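Local coordinates for protein putative surface-anchored fimbrial subunit (Corynebacterium diphtheriae, PDB 3HR6) that forms the shaft of a surface pilus as its major pilin, built of tandem Ig-like modules stabilised by isopeptide and disulfide bonds, at residues E146-A151 with P298-S303; K168-T173 with D249-V254. All coordinates share one frame; numbering follows the deposited sequence.

Contact 1 of 2, residues E146-A151 with P298-S303; sequences EPVKTA and PSSRVS
Pro-298 meets Glu-146 through its backbone: the methylene CG of Glu-146 lies 3.2 Å from Pro-298 O, and one water bridges that oxygen to Glu-146 OE2. CG anti to the backbone N (chi1 174°) puts that methylene against Pro-298 O and Ser-300 N; a second water joins OE2 to Ser-299 O. Ser-299 sets CB against the ring of Pro-147 (CB to CB 3.9 Å). Its hydroxyl passes beside Lys-149 CB, donates to Ser-300 O within its own segment and also accepts from Ala-273 N. Ser-300 makes both direct hydrogen bonds of the contact. Its N reaches Pro-147 O at 2.8 Å, nearly along the C=O axis (168°), while OG accepts Lys-149 N at 3.0 Å. The hydroxyl accepts as a strand carbonyl would, and a third water gathers Ser-300 OG, Arg-301 O and Lys-149 O. Val-302 ends the contact: CG2 presses on Lys-149 O at 3.0 Å, a tight approach, and CG1 meets Ala-151 CB at 3.8 Å. The side chain of Val-302 crosses that of Lys-149 at about a right angle, touching it at CG. Beyond this point the extended lysine leaves the contact, and NZ is covalently joined to Asn-271 CG, a Lys-Asn isopeptide bond of the kind that stabilises Ig-like pilin modules, with Asp-191 OD2 hydrogen-bonded to the linked nitrogen. Strand 148-152 therefore lies between strand 166-174, its backbone partner, and 298-303, which is itself bonded to strand 268-276, while strand 361-375 touches Glu-146, Thr-150, Ser-300 and Val-302.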
loop_
_atom_site.group_PDB
_atom_site.type_symbol
_atom_site.label_atom_id
_atom_site.label_comp_id
_atom_site.label_asym_id
_atom_site.label_seq_id
_atom_site.Cartn_x
_atom_site.Cartn_y
_atom_site.Cartn_z
ATOM N N GLU A 146 -3.759 -0.945 10.106
ATOM C CA GLU A 146 -3.729 -0.859 8.658
ATOM C C GLU A 146 -3.900 0.603 8.226
ATOM O O GLU A 146 -4.951 1.177 8.518
ATOM C CB GLU A 146 -4.898 -1.667 8.089
ATOM C CG GLU A 146 -5.092 -1.546 6.565
ATOM C CD GLU A 146 -6.310 -2.309 6.088
ATOM O OE1 GLU A 146 -7.440 -1.773 6.155
ATOM O OE2 GLU A 146 -6.116 -3.463 5.722
ATOM N N PRO A 147 -2.905 1.162 7.500
ATOM C CA PRO A 147 -3.092 2.540 7.010
ATOM C C PRO A 147 -4.284 2.663 6.095
ATOM O O PRO A 147 -4.680 1.700 5.406
ATOM C CB PRO A 147 -1.803 2.828 6.216
ATOM C CG PRO A 147 -0.757 1.899 6.913
ATOM C CD PRO A 147 -1.591 0.634 7.159
ATOM N N VAL A 148 -4.858 3.849 6.055
ATOM C CA VAL A 148 -6.049 4.096 5.248
ATOM C C VAL A 148 -5.591 4.922 4.044
ATOM O O VAL A 148 -5.164 6.045 4.205
ATOM C CB VAL A 148 -7.099 4.870 6.048
ATOM C CG1 VAL A 148 -8.298 5.227 5.158
ATOM C CG2 VAL A 148 -7.519 4.071 7.283
ATOM N N LYS A 149 -5.666 4.287 2.889
ATOM C CA LYS A 149 -5.364 4.909 1.623
ATOM C C LYS A 149 -6.640 5.318 0.915
ATOM O O LYS A 149 -7.552 4.517 0.734
ATOM C CB LYS A 149 -4.512 3.996 0.748
ATOM C CG LYS A 149 -4.097 4.659 -0.552
ATOM C CD LYS A 149 -3.168 3.851 -1.369
ATOM C CE LYS A 149 -2.894 4.537 -2.717
ATOM N NZ LYS A 149 -1.673 4.066 -3.409
ATOM N N THR A 150 -6.682 6.551 0.459
ATOM C CA THR A 150 -7.741 7.069 -0.382
ATOM C C THR A 150 -7.192 7.768 -1.614
ATOM O O THR A 150 -6.016 8.128 -1.675
ATOM C CB THR A 150 -8.616 8.014 0.401
ATOM O OG1 THR A 150 -7.828 9.098 0.967
ATOM C CG2 THR A 150 -9.420 7.246 1.471
ATOM N N ALA A 151 -8.075 7.989 -2.569
ATOM C CA ALA A 151 -7.783 8.750 -3.793
ATOM C C ALA A 151 -8.655 9.987 -3.798
ATOM O O ALA A 151 -9.774 9.979 -3.300
ATOM C CB ALA A 151 -8.048 7.931 -5.039
ATOM N N PRO A 298 0.326 -3.629 5.054
ATOM C CA PRO A 298 -0.358 -2.996 3.923
ATOM C C PRO A 298 -1.525 -2.134 4.334
ATOM O O PRO A 298 -2.246 -2.431 5.303
ATOM C CB PRO A 298 -0.872 -4.180 3.078
ATOM C CG PRO A 298 -0.892 -5.280 3.954
ATOM C CD PRO A 298 0.046 -5.071 5.088
ATOM N N SER A 299 -1.674 -1.044 3.569
ATOM C CA SER A 299 -2.813 -0.154 3.685
ATOM C C SER A 299 -4.103 -0.817 3.183
ATOM O O SER A 299 -4.083 -1.852 2.486
ATOM C CB SER A 299 -2.596 1.109 2.863
ATOM O OG SER A 299 -2.760 0.920 1.458
ATOM N N SER A 300 -5.239 -0.166 3.453
ATOM C CA SER A 300 -6.467 -0.457 2.704
ATOM C C SER A 300 -6.260 -0.238 1.203
ATOM O O SER A 300 -5.370 0.517 0.773
ATOM C CB SER A 300 -7.617 0.402 3.179
ATOM O OG SER A 300 -7.352 1.784 2.947
ATOM N N ARG A 301 -7.012 -0.964 0.391
ATOM C CA ARG A 301 -6.840 -0.874 -1.032
ATOM C C ARG A 301 -7.645 0.260 -1.610
ATOM O O ARG A 301 -8.754 0.524 -1.154
ATOM C CB ARG A 301 -7.290 -2.178 -1.690
ATOM C CG ARG A 301 -6.427 -3.382 -1.359
ATOM C CD ARG A 301 -7.150 -4.636 -1.780
ATOM N NE ARG A 301 -6.237 -5.759 -1.749
ATOM C CZ ARG A 301 -5.526 -6.194 -2.789
ATOM N NH1 ARG A 301 -5.610 -5.614 -3.995
ATOM N NH2 ARG A 301 -4.726 -7.242 -2.622
ATOM N N VAL A 302 -7.099 0.846 -2.683
ATOM C CA VAL A 302 -7.825 1.801 -3.495
ATOM C C VAL A 302 -7.868 1.216 -4.885
ATOM O O VAL A 302 -6.851 0.744 -5.411
ATOM C CB VAL A 302 -7.209 3.208 -3.495
ATOM C CG1 VAL A 302 -8.016 4.124 -4.496
ATOM C CG2 VAL A 302 -7.320 3.799 -2.153
ATOM N N SER A 303 -9.086 1.168 -5.462
ATOM C CA SER A 303 -9.218 0.692 -6.838
ATOM C C SER A 303 -10.101 1.631 -7.648
ATOM O O SER A 303 -11.286 1.784 -7.385
ATOM C CB SER A 303 -9.774 -0.718 -6.890
ATOM O OG SER A 303 -9.935 -1.228 -8.243
HETATM O O HOH W 1 -3.728 -4.588 6.095
HETATM O O HOH W 2 -5.782 -4.037 2.813
HETATM O O HOH W 3 -8.961 2.377 0.815
#

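Contact 2 of 2, residues K168-T173 with D249-V254; sequences KYRVAT and DQELVV
Arg-170 reaches diagonally over Val-253 on one face of an antiparallel pair, strands 166-174 and 251-259, in a sheet of the Ig-like module. Three bridges fix the register, and the short strand axes run at 163° to each other. Val-171 with Val-254 and Thr-173 with Leu-252 are hydrogen-bonded pairs, each closed by two backbone bonds, and Ala-172 with Val-253 is the non-hydrogen-bonded pair between them. In Arg-170, CG anti to the backbone N (chi1 178°) lies beside Val-253 CG1, and the chain runs extended to NE; the guanidinium, turned by chi4 -90°, presents a face to the same methyl. Val-253 CG1 is 3.8 Å from Arg-170 CG and sits over that guanidinium face, offset toward the rim; Val-253 CG2 approaches NH2 at 3.8 Å. Glu-251 stands on the same face of the sheet with OE1 beside Ala-172 CB (3.7 Å). Its OE1 and Arg-170 NH2 are 4.3 Å apart, too far for a salt bridge. Water takes up the gap: one molecule, in the guanidinium plane at its edge, accepts from Arg-170 NH1 and donates to Glu-251 OE1, and another links NH2 weakly to the same oxygen. OE2 forms a salt bridge with Lys-174. The opposite face carries Val-171, Thr-173, Leu-252 and Val-254; Val-171 and Thr-173 pack on both strands 187-192 and 268-276 of the facing sheet, and Leu-252 on 187-192. On this buried side a water donates to Val-171 O and to Leu-252 O, each at 2.8 Å, and hydrogen-bonds Thr-173 OG1 at 2.8 Å.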
loop_
_atom_site.group_PDB
_atom_site.type_symbol
_atom_site.label_atom_id
_atom_site.label_comp_id
_atom_site.label_asym_id
_atom_site.label_seq_id
_atom_site.Cartn_x
_atom_site.Cartn_y
_atom_site.Cartn_z
ATOM N N LYS A 168 -4.508 11.981 -7.091
ATOM C CA LYS A 168 -3.888 12.260 -5.801
ATOM C C LYS A 168 -4.240 11.126 -4.854
ATOM O O LYS A 168 -5.359 10.638 -4.848
ATOM C CB LYS A 168 -4.403 13.576 -5.253
ATOM C CG LYS A 168 -3.852 13.976 -3.886
ATOM C CD LYS A 168 -4.155 15.437 -3.634
ATOM C CE LYS A 168 -3.917 15.841 -2.255
ATOM N NZ LYS A 168 -4.291 17.275 -2.060
ATOM N N TYR A 169 -3.253 10.667 -4.102
ATOM C CA TYR A 169 -3.459 9.678 -3.062
ATOM C C TYR A 169 -3.106 10.232 -1.712
ATOM O O TYR A 169 -2.250 11.082 -1.580
ATOM C CB TYR A 169 -2.642 8.445 -3.315
ATOM C CG TYR A 169 -3.052 7.650 -4.497
ATOM C CD1 TYR A 169 -4.318 7.094 -4.578
ATOM C CD2 TYR A 169 -2.194 7.460 -5.545
ATOM C CE1 TYR A 169 -4.694 6.333 -5.722
ATOM C CE2 TYR A 169 -2.533 6.713 -6.638
ATOM C CZ TYR A 169 -3.798 6.173 -6.724
ATOM O OH TYR A 169 -4.050 5.469 -7.880
ATOM N N ARG A 170 -3.793 9.730 -0.710
ATOM C CA ARG A 170 -3.621 10.112 0.684
ATOM C C ARG A 170 -3.527 8.817 1.475
ATOM O O ARG A 170 -4.394 7.941 1.372
ATOM C CB ARG A 170 -4.801 10.926 1.165
ATOM C CG ARG A 170 -4.727 11.322 2.590
ATOM C CD ARG A 170 -6.017 11.945 3.004
ATOM N NE ARG A 170 -5.923 12.606 4.290
ATOM C CZ ARG A 170 -6.153 12.043 5.468
ATOM N NH1 ARG A 170 -6.507 10.763 5.560
ATOM N NH2 ARG A 170 -6.040 12.788 6.586
ATOM N N VAL A 171 -2.445 8.691 2.230
ATOM C CA VAL A 171 -2.167 7.533 3.053
ATOM C C VAL A 171 -2.035 7.971 4.503
ATOM O O VAL A 171 -1.087 8.720 4.880
ATOM C CB VAL A 171 -0.861 6.799 2.642
ATOM C CG1 VAL A 171 -0.596 5.574 3.609
ATOM C CG2 VAL A 171 -0.924 6.345 1.202
ATOM N N ALA A 172 -2.982 7.559 5.327
ATOM C CA ALA A 172 -3.028 7.940 6.735
ATOM C C ALA A 172 -2.616 6.748 7.622
ATOM O O ALA A 172 -3.317 5.740 7.611
ATOM C CB ALA A 172 -4.376 8.387 7.100
ATOM N N THR A 173 -1.497 6.885 8.325
ATOM C CA THR A 173 -0.934 5.818 9.152
ATOM C C THR A 173 -0.953 6.222 10.579
ATOM O O THR A 173 -0.473 7.269 10.938
ATOM C CB THR A 173 0.531 5.541 8.725
ATOM O OG1 THR A 173 0.548 5.159 7.348
ATOM C CG2 THR A 173 1.243 4.493 9.586
ATOM N N ASP A 249 -0.948 7.392 18.629
ATOM C CA ASP A 249 -2.301 7.527 18.125
ATOM C C ASP A 249 -2.551 8.711 17.202
ATOM O O ASP A 249 -3.668 8.877 16.718
ATOM C CB ASP A 249 -3.331 7.463 19.257
ATOM C CG ASP A 249 -3.224 6.187 20.042
ATOM O OD1 ASP A 249 -3.133 5.104 19.429
ATOM O OD2 ASP A 249 -3.191 6.278 21.270
ATOM N N GLN A 250 -1.510 9.502 16.925
ATOM C CA GLN A 250 -1.582 10.524 15.869
ATOM C C GLN A 250 -1.418 9.871 14.510
ATOM O O GLN A 250 -0.995 8.719 14.410
ATOM C CB GLN A 250 -0.501 11.604 16.103
ATOM C CG GLN A 250 -0.692 12.334 17.401
ATOM C CD GLN A 250 0.379 13.376 17.623
ATOM O OE1 GLN A 250 1.084 13.743 16.689
ATOM N NE2 GLN A 250 0.509 13.851 18.844
ATOM N N GLU A 251 -1.762 10.594 13.441
ATOM C CA GLU A 251 -1.610 10.072 12.090
ATOM C C GLU A 251 -0.455 10.756 11.407
ATOM O O GLU A 251 -0.276 11.967 11.533
ATOM C CB GLU A 251 -2.859 10.232 11.256
ATOM C CG GLU A 251 -3.970 9.388 11.807
ATOM C CD GLU A 251 -5.245 9.471 11.031
ATOM O OE1 GLU A 251 -5.384 10.292 10.084
ATOM O OE2 GLU A 251 -6.124 8.688 11.425
ATOM N N LEU A 252 0.345 9.938 10.756
ATOM C CA LEU A 252 1.298 10.369 9.782
ATOM C C LEU A 252 0.590 10.320 8.445
ATOM O O LEU A 252 0.208 9.230 8.025
ATOM C CB LEU A 252 2.490 9.401 9.807
ATOM C CG LEU A 252 3.589 9.722 8.807
ATOM C CD1 LEU A 252 4.325 10.952 9.228
ATOM C CD2 LEU A 252 4.570 8.499 8.646
ATOM N N VAL A 253 0.446 11.442 7.742
ATOM C CA VAL A 253 -0.303 11.490 6.498
ATOM C C VAL A 253 0.634 11.871 5.375
ATOM O O VAL A 253 1.320 12.857 5.507
ATOM C CB VAL A 253 -1.470 12.490 6.564
ATOM C CG1 VAL A 253 -2.203 12.530 5.196
ATOM C CG2 VAL A 253 -2.434 12.097 7.738
ATOM N N VAL A 254 0.737 11.007 4.377
ATOM C CA VAL A 254 1.500 11.217 3.172
ATOM C C VAL A 254 0.488 11.461 2.079
ATOM O O VAL A 254 -0.450 10.649 1.880
ATOM C CB VAL A 254 2.358 9.988 2.841
ATOM C CG1 VAL A 254 3.099 10.142 1.481
ATOM C CG2 VAL A 254 3.321 9.732 4.004
HETATM O O HOH W 4 -7.383 10.325 8.189
HETATM O O HOH W 5 -5.295 12.723 9.728
HETATM O O HOH W 6 1.181 7.540 5.985
#

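In the fold
Strands 148-152 and 166-174 are neighbours in one antiparallel sheet, and the two contacts flank this pair, contact 1 on the outer side of the edge strand and contact 2 on the far side of its neighbour; Val-148 O to Ala-172 N and Thr-150 N to Arg-170 O are probable hydrogen bonds between them. Contact 2 is regular sheet pairing: four backbone bonds, a largely apolar inner face with one bound water and a charged, watered outer one. Contact 1 is only partly buried; two direct bonds, one to a serine hydroxyl, and bridging waters join its segments. Lys-149 of contact 1 and Tyr-169 of contact 2 touch directly, CE packing on CD1 at 3.5 Å.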